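Local structure of water stress and hypersensitive response domain-containing protein (Archaeoglobus fulgidus DSM 4304, 3BUT) at the interface of chains A and B. The protein is of unknown function but belongs to the LEA_2 (water stress and hypersensitive response) family and may bind lipid. Numbering follows the deposited sequence. Chains: chain A/B, Uncharacterized protein Af_0446.

Contact 1: the interface of chains A and B. Residues chain A 84, 88, 92, 126-127; chain B 10, 13, 18.
The indole of B:Trp10 lies between A:Ile88 and A:Leu127, one on each face, at the two-fold interface of the deposited assembly of this LEA_2-family beta-barrel protein. Methyl CG2 of A:Ile88 approaches one face, its nearest ring atom being CE2 of B:Trp10 at 3.7 Å, and sits off-centre over the five- and six-membered rings in CH-pi contact. CG1 of A:Ile88 takes the crowded position between backbone N and carbonyl carbon (chi1 54°), which leaves CG2 beside the backbone N and turned to the indole. The same methyl also rests on a face of A:Trp84, and so it is held between an indole of its own chain and one of the partner. On the opposite face of B:Trp10, CD1 of A:Leu127 packs over the pyrrole ring, 3.5 Å from its centroid, while CG of A:Leu127 lies over the adjoining CE2-CZ2 bond. Thus the last modelled residue of chain A completes the sandwich. At the far corner of the benzo ring, CD1 of A:Leu126 meets CH2 of B:Trp10 at 4.0 Å and lies in plane at an edge of A:Trp84, closing the apolar cluster.

The polar rim is the indole N-H. NE1 of B:Trp10 donates to OE2 of A:Glu92 over 3.2 Å, 163° at the hydrogen. The acceptor lies in the indole plane, yet the donor comes from above the carboxylate, 64° out of its plane, with the two groups nearly perpendicular. The other oxygen, OE1 of A:Glu92, accepts the backbone N of A:Leu126 at 3.1 Å through its syn lone pair, a second-shell bond that is likely to restrain the carboxylate's rotation and ties it to the C-terminal tail.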
ATOM      1  N   TRP A  84      -1.258  -3.966  -6.107  1.00 29.56           N
ATOM      2  CA  TRP A  84      -2.343  -3.927  -5.138  1.00 22.08           C
ATOM      3  C   TRP A  84      -3.467  -4.920  -5.434  1.00 25.36           C
ATOM      4  O   TRP A  84      -3.970  -5.580  -4.520  1.00 21.37           O
ATOM      5  CB  TRP A  84      -2.883  -2.501  -4.975  1.00 28.58           C
ATOM      6  CG  TRP A  84      -4.014  -2.437  -4.001  1.00 31.00           C
ATOM      7  CD1 TRP A  84      -5.315  -2.159  -4.281  1.00 28.33           C
ATOM      8  CD2 TRP A  84      -3.953  -2.709  -2.591  1.00 40.38           C
ATOM      9  NE1 TRP A  84      -6.070  -2.221  -3.134  1.00 52.54           N
ATOM     10  CE2 TRP A  84      -5.258  -2.558  -2.083  1.00 39.72           C
ATOM     11  CE3 TRP A  84      -2.918  -3.053  -1.707  1.00 37.85           C
ATOM     12  CZ2 TRP A  84      -5.560  -2.738  -0.731  1.00 41.49           C
ATOM     13  CZ3 TRP A  84      -3.219  -3.234  -0.366  1.00 30.80           C
ATOM     14  CH2 TRP A  84      -4.528  -3.078   0.107  1.00 28.41           C
ATOM     15  N   ILE A  88      -4.564  -8.173  -2.539  1.00 29.49           N
ATOM     16  CA  ILE A  88      -5.878  -8.550  -2.024  1.00 24.74           C
ATOM     17  C   ILE A  88      -6.410  -9.835  -2.659  1.00 28.68           C
ATOM     18  O   ILE A  88      -7.040 -10.632  -1.971  1.00 30.48           O
ATOM     19  CB  ILE A  88      -6.914  -7.414  -2.122  1.00 34.95           C
ATOM     20  CG1 ILE A  88      -7.011  -6.885  -3.546  1.00 26.76           C
ATOM     21  CG2 ILE A  88      -6.575  -6.283  -1.142  1.00 22.39           C
ATOM     22  CD1 ILE A  88      -8.335  -6.343  -3.842  1.00 29.82           C
ATOM     23  N   GLU A  92      -4.887 -10.831   0.885  1.00 20.57           N
ATOM     24  CA  GLU A  92      -3.964  -9.841   1.455  1.00 12.92           C
ATOM     25  C   GLU A  92      -2.610 -10.434   1.856  1.00 11.38           C
ATOM     26  O   GLU A  92      -2.119 -10.194   2.954  1.00 21.13           O
ATOM     27  CB  GLU A  92      -4.613  -9.061   2.599  1.00 23.49           C
ATOM     28  CG  GLU A  92      -5.752  -8.153   2.176  1.00 10.30           C
ATOM     29  CD  GLU A  92      -6.459  -7.544   3.357  1.00 19.16           C
ATOM     30  OE1 GLU A  92      -5.865  -6.662   4.014  1.00 16.20           O
ATOM     31  OE2 GLU A  92      -7.608  -7.948   3.624  1.00 19.49           O
ATOM     32  N   LEU A 126      -6.857  -5.539   6.749  1.00 23.79           N
ATOM     33  CA  LEU A 126      -7.384  -4.175   6.760  1.00 27.74           C
ATOM     34  C   LEU A 126      -8.863  -4.061   7.113  1.00 27.36           C
ATOM     35  O   LEU A 126      -9.273  -3.096   7.763  1.00 28.73           O
ATOM     36  CB  LEU A 126      -7.112  -3.489   5.419  1.00 19.64           C
ATOM     37  CG  LEU A 126      -5.648  -3.365   4.999  1.00 23.15           C
ATOM     38  CD1 LEU A 126      -5.560  -2.792   3.603  1.00 34.42           C
ATOM     39  CD2 LEU A 126      -4.863  -2.511   5.976  1.00 24.26           C
ATOM     40  N   LEU A 127      -9.656  -5.038   6.685  1.00 27.38           N
ATOM     41  CA  LEU A 127     -11.095  -5.008   6.915  1.00 28.16           C
ATOM     42  C   LEU A 127     -11.486  -5.869   8.110  1.00 37.94           C
ATOM     43  O   LEU A 127     -11.443  -5.416   9.253  1.00 42.14           O
ATOM     44  CB  LEU A 127     -11.858  -5.462   5.665  1.00 21.20           C
ATOM     45  CG  LEU A 127     -11.461  -4.922   4.288  1.00 11.40           C
ATOM     46  CD1 LEU A 127     -12.325  -5.566   3.242  1.00  9.71           C
ATOM     47  CD2 LEU A 127     -11.578  -3.411   4.200  1.00 21.27           C
TER
ATOM     48  N   TRP B  10     -14.053  -6.677   0.190  1.00 13.50           N
ATOM     49  CA  TRP B  10     -13.485  -5.999  -0.968  1.00 19.87           C
ATOM     50  C   TRP B  10     -14.467  -6.081  -2.129  1.00 19.93           C
ATOM     51  O   TRP B  10     -15.188  -7.067  -2.274  1.00 18.23           O
ATOM     52  CB  TRP B  10     -12.129  -6.601  -1.366  1.00 17.25           C
ATOM     53  CG  TRP B  10     -11.060  -6.433  -0.320  1.00 15.37           C
ATOM     54  CD1 TRP B  10     -10.557  -7.403   0.495  1.00  8.84           C
ATOM     55  CD2 TRP B  10     -10.377  -5.226   0.028  1.00 10.38           C
ATOM     56  NE1 TRP B  10      -9.599  -6.878   1.322  1.00 10.94           N
ATOM     57  CE2 TRP B  10      -9.471  -5.542   1.060  1.00 13.50           C
ATOM     58  CE3 TRP B  10     -10.445  -3.904  -0.433  1.00 14.47           C
ATOM     59  CZ2 TRP B  10      -8.638  -4.588   1.640  1.00 20.40           C
ATOM     60  CZ3 TRP B  10      -9.616  -2.959   0.140  1.00 18.14           C
ATOM     61  CH2 TRP B  10      -8.724  -3.306   1.168  1.00 20.43           C
ATOM     62  N   VAL B  13     -11.786  -4.248  -7.659  1.00 32.23           N
ATOM     63  CA  VAL B  13     -10.554  -3.497  -7.531  1.00 26.74           C
ATOM     64  C   VAL B  13      -9.793  -3.545  -8.845  1.00 28.82           C
ATOM     65  O   VAL B  13      -9.536  -4.619  -9.395  1.00 29.12           O
ATOM     66  CB  VAL B  13      -9.711  -4.010  -6.354  1.00 26.11           C
ATOM     67  CG1 VAL B  13      -8.337  -3.341  -6.312  1.00 29.83           C
ATOM     68  CG2 VAL B  13     -10.461  -3.775  -5.045  1.00 29.67           C
ATOM     69  N   THR B  18     -10.028   1.474  -6.089  1.00 26.55           N
ATOM     70  CA  THR B  18     -10.227   0.392  -5.122  1.00 20.73           C
ATOM     71  C   THR B  18     -11.591   0.568  -4.460  1.00 18.64           C
ATOM     72  O   THR B  18     -11.905   1.652  -3.975  1.00 24.48           O
ATOM     73  CB  THR B  18      -9.113   0.403  -4.035  1.00 24.88           C
ATOM     74  OG1 THR B  18      -7.825   0.309  -4.656  1.00 33.53           O
ATOM     75  CG2 THR B  18      -9.282  -0.742  -3.035  1.00 30.65           C
TER

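Contact 2: the interface of chains A and B. Residues chain A 10, 13-15, 18; chain B 84-85, 88.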
ATOM      1  N   TRP A  10      14.436   3.182   4.857  1.00 13.50           N
ATOM      2  CA  TRP A  10      13.706   3.982   3.882  1.00 19.87           C
ATOM      3  C   TRP A  10      14.568   5.163   3.455  1.00 19.93           C
ATOM      4  O   TRP A  10      15.338   5.698   4.250  1.00 18.23           O
ATOM      5  CB  TRP A  10      12.363   4.470   4.444  1.00 17.25           C
ATOM      6  CG  TRP A  10      11.396   3.359   4.759  1.00 15.37           C
ATOM      7  CD1 TRP A  10      11.049   2.908   5.997  1.00  8.84           C
ATOM      8  CD2 TRP A  10      10.669   2.559   3.823  1.00 10.38           C
ATOM      9  NE1 TRP A  10      10.146   1.883   5.892  1.00 10.94           N
ATOM     10  CE2 TRP A  10       9.898   1.645   4.568  1.00 13.50           C
ATOM     11  CE3 TRP A  10      10.596   2.525   2.424  1.00 14.47           C
ATOM     12  CZ2 TRP A  10       9.063   0.707   3.964  1.00 20.40           C
ATOM     13  CZ3 TRP A  10       9.765   1.598   1.826  1.00 18.14           C
ATOM     14  CH2 TRP A  10       9.010   0.699   2.597  1.00 20.43           C
ATOM     15  N   VAL A  13      11.213   9.480   0.103  1.00 32.23           N
ATOM     16  CA  VAL A  13       9.951   9.007  -0.426  1.00 26.74           C
ATOM     17  C   VAL A  13       9.064  10.196  -0.760  1.00 28.82           C
ATOM     18  O   VAL A  13       8.830  11.071   0.077  1.00 29.12           O
ATOM     19  CB  VAL A  13       9.270   8.032   0.546  1.00 26.11           C
ATOM     20  CG1 VAL A  13       7.864   7.659   0.076  1.00 29.83           C
ATOM     21  CG2 VAL A  13      10.132   6.781   0.703  1.00 29.67           C
ATOM     22  N   THR A  14       8.622  10.233  -2.012  1.00 32.71           N
ATOM     23  CA  THR A  14       7.726  11.271  -2.503  1.00 25.20           C
ATOM     24  C   THR A  14       6.403  10.620  -2.886  1.00 28.73           C
ATOM     25  O   THR A  14       6.204   9.425  -2.647  1.00 30.25           O
ATOM     26  CB  THR A  14       8.316  11.977  -3.735  1.00 24.10           C
ATOM     27  OG1 THR A  14       8.537  11.013  -4.774  1.00 27.34           O
ATOM     28  CG2 THR A  14       9.636  12.659  -3.390  1.00 24.10           C
ATOM     29  N   ASP A  15       5.506  11.399  -3.486  1.00 35.88           N
ATOM     30  CA  ASP A  15       4.238  10.860  -3.974  1.00 42.86           C
ATOM     31  C   ASP A  15       4.383  10.104  -5.307  1.00 43.62           C
ATOM     32  O   ASP A  15       3.513   9.306  -5.665  1.00 39.63           O
ATOM     33  CB  ASP A  15       3.168  11.958  -4.062  1.00 45.56           C
ATOM     34  CG  ASP A  15       3.504  13.041  -5.079  1.00 52.53           C
ATOM     35  OD1 ASP A  15       4.700  13.268  -5.364  1.00 46.75           O
ATOM     36  OD2 ASP A  15       2.554  13.676  -5.584  1.00 62.32           O
ATOM     37  N   THR A  18       9.224   5.864  -4.509  1.00 26.55           N
ATOM     38  CA  THR A  18       9.598   5.361  -3.185  1.00 20.73           C
ATOM     39  C   THR A  18      11.006   4.777  -3.259  1.00 18.64           C
ATOM     40  O   THR A  18      11.290   3.963  -4.133  1.00 24.48           O
ATOM     41  CB  THR A  18       8.602   4.264  -2.704  1.00 24.88           C
ATOM     42  OG1 THR A  18       7.267   4.785  -2.701  1.00 33.53           O
ATOM     43  CG2 THR A  18       8.953   3.749  -1.307  1.00 30.65           C
TER
ATOM     44  N   TRP B  84       0.905   7.189   1.453  1.00 29.56           N
ATOM     45  CA  TRP B  84       2.078   6.348   1.642  1.00 22.08           C
ATOM     46  C   TRP B  84       3.233   7.055   2.350  1.00 25.36           C
ATOM     47  O   TRP B  84       3.872   6.473   3.231  1.00 21.37           O
ATOM     48  CB  TRP B  84       2.530   5.729   0.313  1.00 28.58           C
ATOM     49  CG  TRP B  84       3.747   4.878   0.476  1.00 31.00           C
ATOM     50  CD1 TRP B  84       4.990   5.133  -0.013  1.00 28.33           C
ATOM     51  CD2 TRP B  84       3.849   3.655   1.224  1.00 40.38           C
ATOM     52  NE1 TRP B  84       5.860   4.138   0.365  1.00 52.54           N
ATOM     53  CE2 TRP B  84       5.185   3.220   1.126  1.00 39.72           C
ATOM     54  CE3 TRP B  84       2.937   2.880   1.957  1.00 37.85           C
ATOM     55  CZ2 TRP B  84       5.635   2.045   1.732  1.00 41.49           C
ATOM     56  CZ3 TRP B  84       3.386   1.714   2.560  1.00 30.80           C
ATOM     57  CH2 TRP B  84       4.722   1.311   2.445  1.00 28.41           C
ATOM     58  N   VAL B  85       3.468   8.315   1.982  1.00 28.97           N
ATOM     59  CA  VAL B  85       4.440   9.181   2.652  1.00 28.34           C
ATOM     60  C   VAL B  85       4.226   9.201   4.167  1.00 21.89           C
ATOM     61  O   VAL B  85       5.168   8.991   4.933  1.00 20.37           O
ATOM     62  CB  VAL B  85       4.350  10.640   2.118  1.00 30.85           C
ATOM     63  CG1 VAL B  85       5.452  11.515   2.718  1.00 33.15           C
ATOM     64  CG2 VAL B  85       4.415  10.669   0.592  1.00 37.15           C
ATOM     65  N   ILE B  88       4.847   5.586   6.275  1.00 29.49           N
ATOM     66  CA  ILE B  88       6.231   5.332   6.670  1.00 24.74           C
ATOM     67  C   ILE B  88       6.784   6.417   7.594  1.00 28.68           C
ATOM     68  O   ILE B  88       7.536   6.102   8.512  1.00 30.48           O
ATOM     69  CB  ILE B  88       7.168   5.095   5.472  1.00 34.95           C
ATOM     70  CG1 ILE B  88       7.081   6.241   4.475  1.00 26.76           C
ATOM     71  CG2 ILE B  88       6.851   3.756   4.792  1.00 22.39           C
ATOM     72  CD1 ILE B  88       8.326   6.419   3.732  1.00 29.82           C
TER
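A:Thr18 OG1 and B:Trp84 NE1 are the polar atoms that approach each other here, but at 3.4 Å their meeting is a contact and not a hydrogen bond; nothing polar bonds across this patch. The hydroxyl stands clear of the indole plane, on the side opposite CG2 of B:Ile88, and methyl CG2 of A:Thr18 lies beside the same nitrogen at 3.5 Å. B:Trp84 reaches this position with CG anti to its backbone N (chi1 179°), which carries the indole out from the helix toward chain A. CG1 of A:Val13 touches CD1 of B:Trp84 at 3.8 Å, on the B:Ile88 side of the plane. The other methyl, CG2 of A:Val13, meets CD1 of B:Ile88 at 3.5 Å, the two side chains arriving tip to tip. With CG1 anti to the backbone N (chi1 173°), A:Val13 turns that methyl to B:Trp84 while keeping it, like CG2, against CD1 of B:Ile88.

The two indoles cross at about a right angle, their planes roughly 79° apart: CZ2 of B:Trp84 lies above the CH2 corner of A:Trp10, 3.7 Å from that atom, at the rim of the ring and on the side of the B:Ile88 methyl. An alanine in place of A:Trp10 would probably open a gap beside CZ2 of B:Trp84 and deprive the B:Ile88 methyl of its aromatic partner, weakening the packing between the chains. One turn back along the helix side, CG2 of B:Val85 rests 3.9 Å from the carbonyl O of A:Thr14, a loose contact.

In the fold, A:Trp10 ends strand 3-10, A:Val13 to A:Asp15 belong to the loop that follows, and A:Thr18 lies near the start of strand 17-27; this connection lies against helix 83-89 of chain B.

Contact 1 and contact 2 belong to one two-fold symmetric interface, and the centres of their C-alpha atoms are about 20 Å apart. Both pair the end of strand 3-10, the following loop and the start of strand 17-27 with helix 83-89 of the other chain, but with the chains exchanged. Each is a different cut through the repeated arrangement: contact 1 adds the loop of A:Glu92 and the C-terminal tail, contact 2 the flank of B:Val85. Each subunit therefore contributes its helix to one contact and its strand ends to the other. Whether the dimer is the biological form the structure alone does not show.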